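Local coordinates for protein probable uracil-DNA glycosylase (Acanthamoeba polyphaga mimivirus, PDB 5X55) that is a probable uracil-DNA glycosylase of the UDG superfamily, built around a four-stranded parallel beta sheet with helices packed about it, at residues V201-G206 against N214-K219. Numbering follows the deposited sequence.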
loop_
_atom_site.group_PDB
_atom_site.type_symbol
_atom_site.label_atom_id
_atom_site.label_comp_id
_atom_site.label_asym_id
_atom_site.label_seq_id
_atom_site.Cartn_x
_atom_site.Cartn_y
_atom_site.Cartn_z
ATOM N N VAL A 201 -7.062 15.146 11.263
ATOM C CA VAL A 201 -7.283 13.819 10.693
ATOM C C VAL A 201 -6.132 13.509 9.736
ATOM O O VAL A 201 -5.930 14.225 8.747
ATOM C CB VAL A 201 -8.633 13.715 9.975
ATOM C CG1 VAL A 201 -8.779 12.334 9.384
ATOM C CG2 VAL A 201 -9.787 14.034 10.939
ATOM N N PRO A 202 -5.369 12.456 9.975
ATOM C CA PRO A 202 -4.284 12.128 9.053
ATOM C C PRO A 202 -4.818 11.723 7.687
ATOM O O PRO A 202 -5.915 11.169 7.554
ATOM C CB PRO A 202 -3.580 10.958 9.747
ATOM C CG PRO A 202 -3.969 11.062 11.172
ATOM C CD PRO A 202 -5.388 11.554 11.137
ATOM N N TYR A 203 -4.033 12.041 6.655
ATOM C CA TYR A 203 -4.302 11.500 5.323
ATOM C C TYR A 203 -3.989 10.010 5.246
ATOM O O TYR A 203 -4.650 9.284 4.505
ATOM C CB TYR A 203 -3.480 12.239 4.265
ATOM C CG TYR A 203 -3.857 13.683 4.058
ATOM C CD1 TYR A 203 -5.062 14.188 4.519
ATOM C CD2 TYR A 203 -2.997 14.544 3.395
ATOM C CE1 TYR A 203 -5.397 15.523 4.329
ATOM C CE2 TYR A 203 -3.320 15.867 3.193
ATOM C CZ TYR A 203 -4.517 16.355 3.660
ATOM O OH TYR A 203 -4.822 17.678 3.449
ATOM N N ALA A 204 -2.991 9.539 5.988
ATOM C CA ALA A 204 -2.640 8.122 5.962
ATOM C C ALA A 204 -3.780 7.275 6.534
ATOM O O ALA A 204 -4.312 7.571 7.615
ATOM C CB ALA A 204 -1.353 7.889 6.747
ATOM N N MET A 205 -4.167 6.227 5.794
ATOM C CA MET A 205 -5.241 5.339 6.221
ATOM C C MET A 205 -4.874 3.862 6.056
ATOM O O MET A 205 -5.751 3.009 6.043
ATOM C CB MET A 205 -6.531 5.659 5.458
ATOM C CG MET A 205 -6.446 5.514 3.938
ATOM S SD MET A 205 -8.107 5.718 3.251
ATOM C CE MET A 205 -8.777 4.078 3.564
ATOM N N GLY A 206 -3.588 3.536 5.972
ATOM C CA GLY A 206 -3.187 2.148 5.932
ATOM C C GLY A 206 -3.296 1.504 4.576
ATOM O O GLY A 206 -3.234 0.275 4.484
ATOM N N ASN A 214 -13.687 13.325 1.952
ATOM C CA ASN A 214 -13.663 14.715 2.410
ATOM C C ASN A 214 -12.259 15.161 2.821
ATOM O O ASN A 214 -12.101 16.000 3.712
ATOM C CB ASN A 214 -14.651 14.942 3.558
ATOM C CG ASN A 214 -16.089 14.799 3.119
ATOM O OD1 ASN A 214 -16.485 15.324 2.075
ATOM N ND2 ASN A 214 -16.884 14.081 3.910
ATOM N N CYS A 215 -11.235 14.576 2.205
ATOM C CA CYS A 215 -9.856 15.054 2.199
ATOM C C CYS A 215 -9.500 15.507 0.792
ATOM O O CYS A 215 -10.110 15.063 -0.187
ATOM C CB CYS A 215 -8.853 13.964 2.621
ATOM S SG CYS A 215 -8.890 13.428 4.346
ATOM N N PRO A 216 -8.509 16.380 0.645
ATOM C CA PRO A 216 -8.028 16.698 -0.702
ATOM C C PRO A 216 -7.474 15.453 -1.386
ATOM O O PRO A 216 -6.881 14.588 -0.746
ATOM C CB PRO A 216 -6.939 17.748 -0.454
ATOM C CG PRO A 216 -7.293 18.355 0.882
ATOM C CD PRO A 216 -7.903 17.234 1.681
ATOM N N VAL A 217 -7.693 15.353 -2.692
ATOM C CA VAL A 217 -7.077 14.293 -3.493
ATOM C C VAL A 217 -5.593 14.607 -3.679
ATOM O O VAL A 217 -5.260 15.664 -4.227
ATOM C CB VAL A 217 -7.774 14.148 -4.855
ATOM C CG1 VAL A 217 -7.024 13.132 -5.744
ATOM C CG2 VAL A 217 -9.255 13.770 -4.683
ATOM N N PRO A 218 -4.672 13.740 -3.258
ATOM C CA PRO A 218 -3.237 14.010 -3.479
ATOM C C PRO A 218 -2.865 13.939 -4.956
ATOM O O PRO A 218 -3.490 13.224 -5.742
ATOM C CB PRO A 218 -2.527 12.902 -2.685
ATOM C CG PRO A 218 -3.611 12.330 -1.769
ATOM C CD PRO A 218 -4.897 12.491 -2.514
ATOM N N LYS A 219 -1.805 14.675 -5.319
ATOM C CA LYS A 219 -1.491 14.880 -6.732
ATOM C C LYS A 219 -1.159 13.569 -7.441
ATOM O O LYS A 219 -1.550 13.364 -8.602
ATOM C CB LYS A 219 -0.351 15.891 -6.863
ATOM C CG LYS A 219 -0.829 17.329 -6.658
ATOM C CD LYS A 219 0.327 18.279 -6.379
ATOM C CE LYS A 219 -0.172 19.712 -6.226
ATOM N NZ LYS A 219 -1.017 20.150 -7.385
#
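Tyr203 reaches across to Cys215 and Pro216 within the long loop that links strand 185-189 of the central parallel sheet to helix 219-230 in this fold of the uracil-DNA glycosylase superfamily. The meeting is a sulfur-aromatic contact extended by a proline. The thiol approaches the CD1-CE1 flank of the ring obliquely: Cys215 SG is 5.0 Å from the centroid of the Tyr203 ring and 66° off its normal, and it lies closest to Tyr203 CD1, at 3.9 Å. Further out along the same ring, Pro216 crosses the tyrosine at about a right angle, its CD lying 4.0 Å from Tyr203 CZ. With CG anti to its own carbonyl carbon (chi1 -67°), Tyr203 turns its ring toward 214-219. The contact is small, 170 Å² in all, and rests on the sulfur-aromatic approach and on apolar packing. Cys215 is buried and also touches Cys197, whereas Pro216 is exposed, consistent with the partly exposed Tyr203 spanning from a buried thiol to a proline at the surface. The backbone of Tyr203 is held separately, by hydrogen bonding to Gly195 earlier in the loop. At the outer end, the phenol oxygen rests against the pyrrolidine, with Tyr203 OH 3.6 Å from both CG and CD of Pro216.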